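Local coordinates for protein Adhesin/hemolysin (Burkholderia pseudomallei 1026a, PDB 4G6V) that acts as the tRNase toxin of a contact-dependent growth inhibition system, used against neighbouring bacteria and bound here by its immunity protein CdiI, at residues Tyr104-Gly109 and Val132-Ser137; Val71-Lys76 and Gly166-Ile171; Val80-Glu85 and Pro92-Asn97; Gln99-Tyr104 and Ala127-Val132. One frame throughout, in Å; residues are numbered along the deposited sequence.

Interactions 3 and 4 lie on neighbouring parts of one mixed sheet: interaction 3 is a buried antiparallel hairpin, interaction 4 a partly buried parallel pair of strands near the centre of the chain, and they meet where hydrogen bonds probably join Asp93 to Asp102 and Asn103. Interaction 1 continues interaction 4, sharing Tyr104 and Val132, and is buried like interaction 3, but there strand pairing gives way to loop contacts built on a proline and a serine. Interaction 2, between the end of helix 57-74 and an outermost strand, 168-171, is a surface contact made chiefly by aliphatic groups. Its Leu73 nevertheless reaches inward to touch Ile96 of interaction 3 and Val131 of interaction 4.

Interaction 1 (Tyr104-Gly109 and Val132-Ser137); sequences YAPATG and VNLADS
Val132 pairs with Tyr104 in parallel register where strands 129-133 and 99-104 run out, and its CA leans on Tyr104 O in a CA-H...O contact. CG1 of Val132, anti to the backbone N (chi1 179°), reaches Pro106 CD at 4.0 Å, the two side chains crossing at about a right angle; the other methyl approaches the Tyr104 ring obliquely. Asn133 N donates to Tyr104 O over 3.0 Å with 160° at the hydrogen. Past this bond Asn133 O meets Ala105 CA, at 3.6 Å, instead of an amide, since the next residue, Pro106, has no N-H to give. The Asn133 side chain leads away from the contact and closes an Asx turn, OD1 accepting from Ala135 N at 3.2 Å. Leu134 brings CD2 to 4.0 Å from Pro106 CG. Pro106 CD also sits over the centre of the Tyr104 ring, 3.9 Å above its plane, and the proline is thus packed between the ring and the aliphatic groups of Val132 and Leu134. A type I turn then carries the chain from Leu134 to Ser137. Within it Asp136 O takes a CA-H...O contact from Ala107, while its carboxylate is held by Arg61 and Arg65 of helix 57-74. Ser137 OG, anti to the backbone N, donates to Thr108 O over 3.0 Å and also accepts from Ala139 N. Glu98 of the CdiI chain binds Ala107 N. The loop after strand 99-104 is thus tied down by one strand-type bond, a wedged proline and a serine hydroxyl, and it presents a backbone N-H to the immunity protein.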
loop_
_atom_site.group_PDB
_atom_site.type_symbol
_atom_site.label_atom_id
_atom_site.label_comp_id
_atom_site.label_asym_id
_atom_site.label_seq_id
_atom_site.Cartn_x
_atom_site.Cartn_y
_atom_site.Cartn_z
ATOM N N TYR A 104 1.842 5.436 -4.652
ATOM C CA TYR A 104 2.311 5.269 -3.279
ATOM C C TYR A 104 2.911 6.590 -2.803
ATOM O O TYR A 104 3.878 7.106 -3.382
ATOM C CB TYR A 104 3.308 4.108 -3.184
ATOM C CG TYR A 104 4.164 4.070 -1.946
ATOM C CD1 TYR A 104 3.617 4.243 -0.675
ATOM C CD2 TYR A 104 5.525 3.840 -2.042
ATOM C CE1 TYR A 104 4.423 4.208 0.460
ATOM C CE2 TYR A 104 6.336 3.784 -0.910
ATOM C CZ TYR A 104 5.788 3.967 0.335
ATOM O OH TYR A 104 6.619 3.896 1.449
ATOM N N ALA A 105 2.303 7.156 -1.772
ATOM C CA ALA A 105 2.646 8.510 -1.368
ATOM C C ALA A 105 3.189 8.523 0.052
ATOM O O ALA A 105 2.501 8.924 0.972
ATOM C CB ALA A 105 1.443 9.429 -1.511
ATOM N N PRO A 106 4.444 8.089 0.210
ATOM C CA PRO A 106 5.074 7.937 1.520
ATOM C C PRO A 106 5.075 9.244 2.293
ATOM O O PRO A 106 5.363 10.297 1.715
ATOM C CB PRO A 106 6.513 7.528 1.170
ATOM C CG PRO A 106 6.736 8.089 -0.200
ATOM C CD PRO A 106 5.411 7.883 -0.886
ATOM N N ALA A 107 4.720 9.176 3.574
ATOM C CA ALA A 107 4.829 10.329 4.451
ATOM C C ALA A 107 6.115 10.172 5.251
ATOM O O ALA A 107 6.700 11.158 5.715
ATOM C CB ALA A 107 3.629 10.423 5.365
ATOM N N THR A 108 6.547 8.921 5.401
ATOM C CA THR A 108 7.818 8.626 6.033
ATOM C C THR A 108 8.949 9.183 5.176
ATOM O O THR A 108 8.821 9.303 3.939
ATOM C CB THR A 108 8.036 7.101 6.201
ATOM O OG1 THR A 108 9.316 6.861 6.799
ATOM C CG2 THR A 108 8.013 6.373 4.854
ATOM N N GLY A 109 10.057 9.510 5.841
ATOM C CA GLY A 109 11.291 9.856 5.159
ATOM C C GLY A 109 12.341 8.754 5.219
ATOM O O GLY A 109 13.448 8.934 4.729
ATOM N N VAL A 132 5.697 6.767 -7.311
ATOM C CA VAL A 132 6.058 7.183 -5.968
ATOM C C VAL A 132 6.075 8.693 -5.893
ATOM O O VAL A 132 6.950 9.330 -6.470
ATOM C CB VAL A 132 7.429 6.705 -5.547
ATOM C CG1 VAL A 132 7.721 7.230 -4.116
ATOM C CG2 VAL A 132 7.533 5.166 -5.630
ATOM N N ASN A 133 5.114 9.240 -5.154
ATOM C CA ASN A 133 4.896 10.674 -5.033
ATOM C C ASN A 133 5.467 11.220 -3.735
ATOM O O ASN A 133 4.942 10.934 -2.633
ATOM C CB ASN A 133 3.401 10.937 -5.082
ATOM C CG ASN A 133 3.074 12.392 -5.257
ATOM O OD1 ASN A 133 3.873 13.273 -4.924
ATOM N ND2 ASN A 133 1.878 12.662 -5.774
ATOM N N LEU A 134 6.530 12.016 -3.852
ATOM C CA LEU A 134 7.251 12.502 -2.665
ATOM C C LEU A 134 6.695 13.794 -2.020
ATOM O O LEU A 134 7.399 14.454 -1.256
ATOM C CB LEU A 134 8.756 12.641 -2.947
ATOM C CG LEU A 134 9.512 11.376 -3.393
ATOM C CD1 LEU A 134 11.004 11.640 -3.491
ATOM C CD2 LEU A 134 9.258 10.189 -2.461
ATOM N N ALA A 135 5.439 14.139 -2.315
ATOM C CA ALA A 135 4.803 15.354 -1.774
ATOM C C ALA A 135 5.019 15.533 -0.270
ATOM O O ALA A 135 5.442 16.592 0.178
ATOM C CB ALA A 135 3.307 15.366 -2.094
ATOM N N ASP A 136 4.738 14.488 0.508
ATOM C CA ASP A 136 4.812 14.576 1.959
ATOM C C ASP A 136 6.008 13.823 2.555
ATOM O O ASP A 136 6.042 13.568 3.757
ATOM C CB ASP A 136 3.521 14.031 2.563
ATOM C CG ASP A 136 2.291 14.550 1.856
ATOM O OD1 ASP A 136 1.904 15.705 2.137
ATOM O OD2 ASP A 136 1.716 13.809 1.024
ATOM N N SER A 137 6.982 13.457 1.727
ATOM C CA SER A 137 8.157 12.746 2.212
ATOM C C SER A 137 9.408 13.610 2.129
ATOM O O SER A 137 9.543 14.423 1.231
ATOM C CB SER A 137 8.363 11.478 1.383
ATOM O OG SER A 137 9.648 10.927 1.596
#

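Interaction 2 (Val71-Lys76 and Gly166-Ile171)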
loop_
_atom_site.group_PDB
_atom_site.type_symbol
_atom_site.label_atom_id
_atom_site.label_comp_id
_atom_site.label_asym_id
_atom_site.label_seq_id
_atom_site.Cartn_x
_atom_site.Cartn_y
_atom_site.Cartn_z
ATOM N N VAL A 71 -2.885 13.866 -12.557
ATOM C CA VAL A 71 -2.896 15.134 -13.265
ATOM C C VAL A 71 -1.474 15.546 -13.620
ATOM O O VAL A 71 -1.217 16.021 -14.728
ATOM C CB VAL A 71 -3.617 16.220 -12.424
ATOM C CG1 VAL A 71 -3.209 17.663 -12.838
ATOM C CG2 VAL A 71 -5.124 16.019 -12.500
ATOM N N THR A 72 -0.550 15.340 -12.687
ATOM C CA THR A 72 0.833 15.769 -12.867
ATOM C C THR A 72 1.470 15.039 -14.028
ATOM O O THR A 72 2.237 15.624 -14.779
ATOM C CB THR A 72 1.678 15.550 -11.586
ATOM O OG1 THR A 72 1.327 16.529 -10.600
ATOM C CG2 THR A 72 3.179 15.658 -11.871
ATOM N N LEU A 73 1.152 13.757 -14.165
ATOM C CA LEU A 73 1.745 12.938 -15.214
ATOM C C LEU A 73 1.109 13.240 -16.573
ATOM O O LEU A 73 1.810 13.381 -17.581
ATOM C CB LEU A 73 1.667 11.443 -14.869
ATOM C CG LEU A 73 2.650 11.099 -13.746
ATOM C CD1 LEU A 73 2.708 9.612 -13.463
ATOM C CD2 LEU A 73 4.042 11.635 -14.034
ATOM N N ALA A 74 -0.215 13.364 -16.589
ATOM C CA ALA A 74 -0.917 13.682 -17.811
ATOM C C ALA A 74 -0.347 14.988 -18.384
ATOM O O ALA A 74 -0.231 15.149 -19.602
ATOM C CB ALA A 74 -2.404 13.779 -17.554
ATOM N N ASN A 75 0.049 15.905 -17.506
ATOM C CA ASN A 75 0.604 17.182 -17.960
ATOM C C ASN A 75 2.084 17.087 -18.307
ATOM O O ASN A 75 2.690 18.080 -18.713
ATOM C CB ASN A 75 0.370 18.314 -16.939
ATOM C CG ASN A 75 -1.098 18.730 -16.843
ATOM O OD1 ASN A 75 -1.864 18.571 -17.800
ATOM N ND2 ASN A 75 -1.496 19.269 -15.685
ATOM N N LYS A 76 2.665 15.903 -18.131
ATOM C CA LYS A 76 4.064 15.679 -18.482
ATOM C C LYS A 76 4.182 14.841 -19.752
ATOM O O LYS A 76 5.288 14.577 -20.237
ATOM C CB LYS A 76 4.822 15.020 -17.334
ATOM C CG LYS A 76 5.103 15.956 -16.170
ATOM C CD LYS A 76 6.186 16.964 -16.517
ATOM C CE LYS A 76 6.488 17.871 -15.326
ATOM N NZ LYS A 76 7.912 18.328 -15.277
ATOM N N GLY A 166 7.415 18.491 -8.606
ATOM C CA GLY A 166 6.764 17.934 -9.781
ATOM C C GLY A 166 7.709 17.448 -10.883
ATOM O O GLY A 166 7.296 17.240 -12.031
ATOM N N ASN A 167 8.983 17.274 -10.547
ATOM C CA ASN A 167 9.951 16.683 -11.484
ATOM C C ASN A 167 9.883 15.158 -11.552
ATOM O O ASN A 167 9.947 14.470 -10.521
ATOM C CB ASN A 167 11.380 17.090 -11.121
ATOM C CG ASN A 167 11.574 18.581 -11.137
ATOM O OD1 ASN A 167 11.141 19.258 -12.074
ATOM N ND2 ASN A 167 12.208 19.114 -10.085
ATOM N N ILE A 168 9.779 14.632 -12.768
ATOM C CA ILE A 168 9.731 13.190 -12.963
ATOM C C ILE A 168 11.109 12.587 -13.212
ATOM O O ILE A 168 11.833 13.006 -14.125
ATOM C CB ILE A 168 8.823 12.793 -14.148
ATOM C CG1 ILE A 168 7.474 13.503 -14.072
ATOM C CG2 ILE A 168 8.637 11.295 -14.174
ATOM C CD1 ILE A 168 6.810 13.354 -12.738
ATOM N N THR A 169 11.465 11.609 -12.386
ATOM C CA THR A 169 12.546 10.681 -12.711
ATOM C C THR A 169 12.011 9.254 -12.883
ATOM O O THR A 169 10.989 8.883 -12.300
ATOM C CB THR A 169 13.692 10.672 -11.651
ATOM O OG1 THR A 169 13.191 10.234 -10.383
ATOM C CG2 THR A 169 14.324 12.046 -11.521
ATOM N N ILE A 170 12.723 8.456 -13.674
ATOM C CA ILE A 170 12.336 7.077 -13.926
ATOM C C ILE A 170 13.359 6.099 -13.367
ATOM O O ILE A 170 14.567 6.304 -13.496
ATOM C CB ILE A 170 12.187 6.818 -15.431
ATOM C CG1 ILE A 170 11.111 7.721 -16.026
ATOM C CG2 ILE A 170 11.826 5.374 -15.684
ATOM C CD1 ILE A 170 9.732 7.332 -15.603
ATOM N N ILE A 171 12.862 5.045 -12.731
ATOM C CA ILE A 171 13.686 3.910 -12.337
ATOM C C ILE A 171 13.137 2.678 -13.038
ATOM O O ILE A 171 12.029 2.216 -12.711
ATOM C CB ILE A 171 13.623 3.654 -10.854
ATOM C CG1 ILE A 171 13.982 4.930 -10.091
ATOM C CG2 ILE A 171 14.566 2.547 -10.506
ATOM C CD1 ILE A 171 13.756 4.872 -8.562
#
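Thr72 and Gly166 bring their CA atoms to 7.0 Å and Lys76 and Ile168 to 8.3 Å, a spacing at which the backbones stay apart and side chains bridge the gap. This is helix-on-sheet packing at the rim of the alpha/beta fold: the last turn of helix 57-74 lies against the start of strand 168-171, an outermost strand of the mixed sheet within this chain. The helix ends here, with Lys76 N bonded to Leu73 O. Opposite, Gly166 adopts a positive phi of 80° as the chain turns into the strand, and the backbone N of Asn167 is hydrogen-bonded to Asp163 OD1. Ile168 is the centre of the contact. Its CG1 is anti to the carbonyl carbon (chi1 -48°), and the CD1 beyond it meets Leu73 CD2 at 3.5 Å, two branched chains that cross obliquely. Lys76 lies on the more exposed flank, where its aliphatic part slides past Ile168 in the opposite direction, CG to CG1 4.0 Å. The methyl of Thr72 is a looser neighbour, CG2 standing 4.4 Å from Ile168 CD1. Tyr78 also touches both Leu73 and Ile168, and Ile160 and Ile162 of the adjoining strand 159-162 pack on Ile168, extending the aliphatic patch into the sheet. The contact lies off the probable active site, the side chain of Leu73 being about 10 Å from that of Asp93. Farther along the lysine chain, CE of Lys76 lies 3.5 Å from the carbonyl O of Gly166.

Interaction 3 (Val80-Glu85 and Pro92-Asn97); sequences VVQNPE and PDYTIN
Val80, Tyr94 and Ile96 form the buried side of this contact, packed under helix 57-74. Val80 CG2 meets Ile96 CG1 at 4.4 Å, and Val80 CG1 approaches the Tyr94 ring obliquely. Gln82 comes to the same ring at its edge, with CG near the ring plane and 4.4 Å from CD1. Over one face of the ring lies CB of the preceding Asp93, 3.9 Å above the plane and over its centre. The Tyr94 hydroxyl is fixed by Glu66 O of helix 57-74. The backbones beneath run antiparallel, at 170° and 4.6 Å between the axes of the short strands, as the two arms of a beta hairpin in the PDDEXK-type sheet. Val81 N donates to Thr95 O over 3.1 Å in the carbonyl plane, with 169° at the hydrogen, whereas the return bond from Thr95 N to Val81 O is weak. Further on, Asn83 N grips Asp93 O at 2.7 Å, the donor tilted 30° from the carbonyl plane. This bond secures the backbone of Asp93, probably an active-site residue, whose carboxylate is engaged by Asn103 N and by the backbone N of Ala2 of the CdiI chain. On the face of Val81 and Thr95, and at the loop residue Pro84 beside it, the contact is partly exposed. The closest approaches of Thr95 to Val81 and to Pro84 are doubtful in this model. Pro84 CG also lies 4.3 Å from Pro92 CG.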
loop_
_atom_site.group_PDB
_atom_site.type_symbol
_atom_site.label_atom_id
_atom_site.label_comp_id
_atom_site.label_asym_id
_atom_site.label_seq_id
_atom_site.Cartn_x
_atom_site.Cartn_y
_atom_site.Cartn_z
ATOM N N VAL A 80 -2.843 8.884 -19.187
ATOM C CA VAL A 80 -3.228 8.340 -17.898
ATOM C C VAL A 80 -4.711 8.006 -17.806
ATOM O O VAL A 80 -5.564 8.891 -17.974
ATOM C CB VAL A 80 -2.874 9.312 -16.752
ATOM C CG1 VAL A 80 -3.335 8.731 -15.433
ATOM C CG2 VAL A 80 -1.371 9.588 -16.714
ATOM N N VAL A 81 -5.020 6.736 -17.531
ATOM C CA VAL A 81 -6.396 6.355 -17.194
ATOM C C VAL A 81 -6.566 5.999 -15.721
ATOM O O VAL A 81 -5.944 5.057 -15.210
ATOM C CB VAL A 81 -6.895 5.172 -18.034
ATOM C CG1 VAL A 81 -8.405 4.928 -17.796
ATOM C CG2 VAL A 81 -6.567 5.389 -19.495
ATOM N N GLN A 82 -7.436 6.741 -15.047
ATOM C CA GLN A 82 -7.692 6.538 -13.630
ATOM C C GLN A 82 -8.755 5.468 -13.402
ATOM O O GLN A 82 -9.771 5.421 -14.107
ATOM C CB GLN A 82 -8.132 7.846 -12.978
ATOM C CG GLN A 82 -7.030 8.875 -12.837
ATOM C CD GLN A 82 -7.385 9.943 -11.836
ATOM O OE1 GLN A 82 -7.702 11.083 -12.198
ATOM N NE2 GLN A 82 -7.338 9.583 -10.559
ATOM N N ASN A 83 -8.516 4.619 -12.404
ATOM C CA ASN A 83 -9.440 3.548 -12.057
ATOM C C ASN A 83 -9.925 2.756 -13.278
ATOM O O ASN A 83 -11.135 2.645 -13.524
ATOM C CB ASN A 83 -10.603 4.092 -11.219
ATOM C CG ASN A 83 -10.119 4.862 -9.989
ATOM O OD1 ASN A 83 -9.572 4.275 -9.059
ATOM N ND2 ASN A 83 -10.301 6.183 -9.995
ATOM N N PRO A 84 -8.965 2.196 -14.042
ATOM C CA PRO A 84 -9.285 1.421 -15.247
ATOM C C PRO A 84 -9.956 0.098 -14.921
ATOM O O PRO A 84 -9.563 -0.532 -13.956
ATOM C CB PRO A 84 -7.901 1.152 -15.854
ATOM C CG PRO A 84 -6.942 1.257 -14.696
ATOM C CD PRO A 84 -7.505 2.348 -13.851
ATOM N N GLU A 85 -10.937 -0.336 -15.703
ATOM C CA GLU A 85 -11.371 -1.730 -15.588
ATOM C C GLU A 85 -10.218 -2.685 -15.980
ATOM O O GLU A 85 -9.535 -2.469 -16.980
ATOM C CB GLU A 85 -12.588 -1.991 -16.474
ATOM C CG GLU A 85 -13.755 -1.064 -16.213
ATOM C CD GLU A 85 -14.582 -1.506 -15.021
ATOM O OE1 GLU A 85 -15.362 -0.672 -14.494
ATOM O OE2 GLU A 85 -14.445 -2.694 -14.624
ATOM N N PRO A 92 -6.464 -1.619 -10.089
ATOM C CA PRO A 92 -5.322 -0.695 -10.029
ATOM C C PRO A 92 -5.717 0.791 -10.069
ATOM O O PRO A 92 -6.814 1.176 -10.510
ATOM C CB PRO A 92 -4.487 -1.065 -11.263
ATOM C CG PRO A 92 -5.396 -1.834 -12.137
ATOM C CD PRO A 92 -6.436 -2.479 -11.280
ATOM N N ASP A 93 -4.796 1.621 -9.591
ATOM C CA ASP A 93 -4.980 3.059 -9.550
ATOM C C ASP A 93 -5.062 3.672 -10.948
ATOM O O ASP A 93 -6.026 4.371 -11.281
ATOM C CB ASP A 93 -3.826 3.705 -8.771
ATOM C CG ASP A 93 -3.919 3.470 -7.276
ATOM O OD1 ASP A 93 -5.016 3.096 -6.797
ATOM O OD2 ASP A 93 -2.894 3.670 -6.582
ATOM N N TYR A 94 -4.034 3.411 -11.748
ATOM C CA TYR A 94 -3.932 3.966 -13.085
ATOM C C TYR A 94 -3.653 2.914 -14.146
ATOM O O TYR A 94 -3.365 1.747 -13.836
ATOM C CB TYR A 94 -2.752 4.909 -13.179
ATOM C CG TYR A 94 -2.513 5.762 -11.970
ATOM C CD1 TYR A 94 -3.464 6.703 -11.549
ATOM C CD2 TYR A 94 -1.308 5.681 -11.281
ATOM C CE1 TYR A 94 -3.234 7.500 -10.466
ATOM C CE2 TYR A 94 -1.060 6.490 -10.196
ATOM C CZ TYR A 94 -2.032 7.401 -9.787
ATOM O OH TYR A 94 -1.795 8.198 -8.697
ATOM N N THR A 95 -3.515 3.432 -15.369
ATOM C CA THR A 95 -2.899 2.783 -16.526
ATOM C C THR A 95 -2.034 3.879 -17.186
ATOM O O THR A 95 -2.573 4.910 -17.593
ATOM C CB THR A 95 -3.947 2.274 -17.524
ATOM O OG1 THR A 95 -4.736 3.373 -17.995
ATOM C CG2 THR A 95 -4.858 1.250 -16.862
ATOM N N ILE A 96 -0.712 3.691 -17.280
ATOM C CA ILE A 96 0.154 4.753 -17.753
ATOM C C ILE A 96 0.797 4.296 -19.067
ATOM O O ILE A 96 1.662 3.383 -19.094
ATOM C CB ILE A 96 1.188 5.167 -16.685
ATOM C CG1 ILE A 96 0.483 5.752 -15.472
ATOM C CG2 ILE A 96 2.187 6.189 -17.239
ATOM C CD1 ILE A 96 1.416 6.299 -14.457
ATOM N N ASN A 97 0.336 4.908 -20.160
ATOM C CA ASN A 97 0.695 4.455 -21.506
ATOM C C ASN A 97 0.457 2.948 -21.664
ATOM O O ASN A 97 1.277 2.230 -22.256
ATOM C CB ASN A 97 2.144 4.823 -21.839
ATOM C CG ASN A 97 2.380 6.315 -21.785
ATOM O OD1 ASN A 97 1.430 7.093 -21.703
ATOM N ND2 ASN A 97 3.642 6.728 -21.840
#

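Interaction 4 (Gln99-Tyr104 and Ala127-Val132); sequences QVFDNY and ASNIVV
Phe101 to Tyr104 run parallel to Asn129 to Val132, the strand axes 4.4 Å apart and crossing at -35°. The Asp102 backbone is held at both ends: its N donates to Asn129 O over 2.8 Å, and its O accepts from Val131 N. Tyr104 N donates to Val131 O, the donor lying nearly along the C=O axis. On the face carrying Phe101, Asn129 CB stands 3.4 Å from the ring centroid, a CH-pi contact almost on the ring normal, while Val131 CG2 touches Phe101 CD2 at 3.6 Å. The Asn129 amide reaches back along the strand, ND2 donating to Val100 O over 3.0 Å with that oxygen close to the amide plane; its OD1 accepts from Lys158 N. On the other face Tyr104 CB packs on Ile130 CG2 at 3.9 Å. Asp102, probably catalytic, also turns to this face, and its OD1 accepts from Asp93 N. The neighbouring Asn103 binds Ser69 OG through OD1. Helix 111-123, which carries the probable active-site Lys121, connects the strands, making this a beta-alpha-beta crossover in the core of a PDDEXK-type nuclease fold.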
loop_
_atom_site.group_PDB
_atom_site.type_symbol
_atom_site.label_atom_id
_atom_site.label_comp_id
_atom_site.label_asym_id
_atom_site.label_seq_id
_atom_site.Cartn_x
_atom_site.Cartn_y
_atom_site.Cartn_z
ATOM N N GLN A 99 0.332 0.497 -19.348
ATOM C CA GLN A 99 0.786 -0.315 -18.197
ATOM C C GLN A 99 0.023 -0.044 -16.890
ATOM O O GLN A 99 -0.075 1.112 -16.459
ATOM C CB GLN A 99 2.283 -0.076 -17.928
ATOM C CG GLN A 99 3.204 -0.339 -19.106
ATOM C CD GLN A 99 4.664 -0.011 -18.789
ATOM O OE1 GLN A 99 5.021 1.152 -18.585
ATOM N NE2 GLN A 99 5.513 -1.042 -18.746
ATOM N N VAL A 100 -0.498 -1.090 -16.243
ATOM C CA VAL A 100 -1.089 -0.899 -14.913
ATOM C C VAL A 100 -0.044 -0.372 -13.915
ATOM O O VAL A 100 1.089 -0.887 -13.844
ATOM C CB VAL A 100 -1.835 -2.150 -14.351
ATOM C CG1 VAL A 100 -3.121 -2.435 -15.153
ATOM C CG2 VAL A 100 -0.899 -3.401 -14.242
ATOM N N PHE A 101 -0.441 0.686 -13.196
ATOM C CA PHE A 101 0.391 1.409 -12.226
ATOM C C PHE A 101 -0.374 1.638 -10.919
ATOM O O PHE A 101 -1.610 1.728 -10.910
ATOM C CB PHE A 101 0.777 2.773 -12.789
ATOM C CG PHE A 101 2.196 2.873 -13.280
ATOM C CD1 PHE A 101 2.494 2.681 -14.618
ATOM C CD2 PHE A 101 3.232 3.198 -12.409
ATOM C CE1 PHE A 101 3.804 2.796 -15.080
ATOM C CE2 PHE A 101 4.548 3.310 -12.864
ATOM C CZ PHE A 101 4.832 3.112 -14.201
ATOM N N ASP A 102 0.357 1.740 -9.814
ATOM C CA ASP A 102 -0.245 2.093 -8.532
ATOM C C ASP A 102 0.479 3.289 -7.905
ATOM O O ASP A 102 1.692 3.447 -8.083
ATOM C CB ASP A 102 -0.260 0.899 -7.573
ATOM C CG ASP A 102 -1.490 0.011 -7.755
ATOM O OD1 ASP A 102 -2.362 0.344 -8.589
ATOM O OD2 ASP A 102 -1.585 -1.024 -7.053
ATOM N N ASN A 103 -0.272 4.136 -7.196
ATOM C CA ASN A 103 0.299 5.295 -6.500
ATOM C C ASN A 103 0.689 4.938 -5.080
ATOM O O ASN A 103 -0.032 4.220 -4.398
ATOM C CB ASN A 103 -0.680 6.488 -6.468
ATOM C CG ASN A 103 -0.044 7.766 -5.887
ATOM O OD1 ASN A 103 0.886 8.316 -6.468
ATOM N ND2 ASN A 103 -0.541 8.232 -4.727
ATOM N N TYR A 104 1.842 5.436 -4.652
ATOM C CA TYR A 104 2.311 5.269 -3.279
ATOM C C TYR A 104 2.911 6.590 -2.803
ATOM O O TYR A 104 3.878 7.106 -3.382
ATOM C CB TYR A 104 3.308 4.108 -3.184
ATOM C CG TYR A 104 4.164 4.070 -1.946
ATOM C CD1 TYR A 104 3.617 4.243 -0.675
ATOM C CD2 TYR A 104 5.525 3.840 -2.042
ATOM C CE1 TYR A 104 4.423 4.208 0.460
ATOM C CE2 TYR A 104 6.336 3.784 -0.910
ATOM C CZ TYR A 104 5.788 3.967 0.335
ATOM O OH TYR A 104 6.619 3.896 1.449
ATOM N N ALA A 127 1.500 -5.711 -6.627
ATOM C CA ALA A 127 1.790 -4.510 -7.377
ATOM C C ALA A 127 3.013 -4.808 -8.261
ATOM O O ALA A 127 3.806 -5.706 -7.959
ATOM C CB ALA A 127 2.066 -3.351 -6.426
ATOM N N SER A 128 3.148 -4.050 -9.344
ATOM C CA SER A 128 4.287 -4.148 -10.257
ATOM C C SER A 128 4.881 -2.753 -10.506
ATOM O O SER A 128 5.974 -2.432 -10.031
ATOM C CB SER A 128 3.814 -4.747 -11.576
ATOM O OG SER A 128 2.545 -4.206 -11.919
ATOM N N ASN A 129 4.147 -1.929 -11.255
ATOM C CA ASN A 129 4.590 -0.580 -11.574
ATOM C C ASN A 129 4.040 0.454 -10.593
ATOM O O ASN A 129 2.823 0.550 -10.384
ATOM C CB ASN A 129 4.193 -0.238 -13.000
ATOM C CG ASN A 129 4.694 -1.262 -13.979
ATOM O OD1 ASN A 129 5.887 -1.567 -14.001
ATOM N ND2 ASN A 129 3.788 -1.833 -14.770
ATOM N N ILE A 130 4.950 1.221 -9.998
ATOM C CA ILE A 130 4.594 2.114 -8.907
ATOM C C ILE A 130 4.917 3.562 -9.231
ATOM O O ILE A 130 6.047 3.876 -9.625
ATOM C CB ILE A 130 5.397 1.795 -7.640
ATOM C CG1 ILE A 130 5.525 0.289 -7.408
ATOM C CG2 ILE A 130 4.796 2.538 -6.461
ATOM C CD1 ILE A 130 4.381 -0.328 -6.663
ATOM N N VAL A 131 3.931 4.437 -9.057
ATOM C CA VAL A 131 4.205 5.874 -8.999
ATOM C C VAL A 131 4.505 6.225 -7.546
ATOM O O VAL A 131 3.685 5.966 -6.639
ATOM C CB VAL A 131 3.026 6.733 -9.484
ATOM C CG1 VAL A 131 3.318 8.194 -9.226
ATOM C CG2 VAL A 131 2.731 6.485 -10.957
ATOM N N VAL A 132 5.697 6.767 -7.311
ATOM C CA VAL A 132 6.058 7.183 -5.968
ATOM C C VAL A 132 6.075 8.693 -5.893
ATOM O O VAL A 132 6.950 9.330 -6.470
ATOM C CB VAL A 132 7.429 6.705 -5.547
ATOM C CG1 VAL A 132 7.721 7.230 -4.116
ATOM C CG2 VAL A 132 7.533 5.166 -5.630
#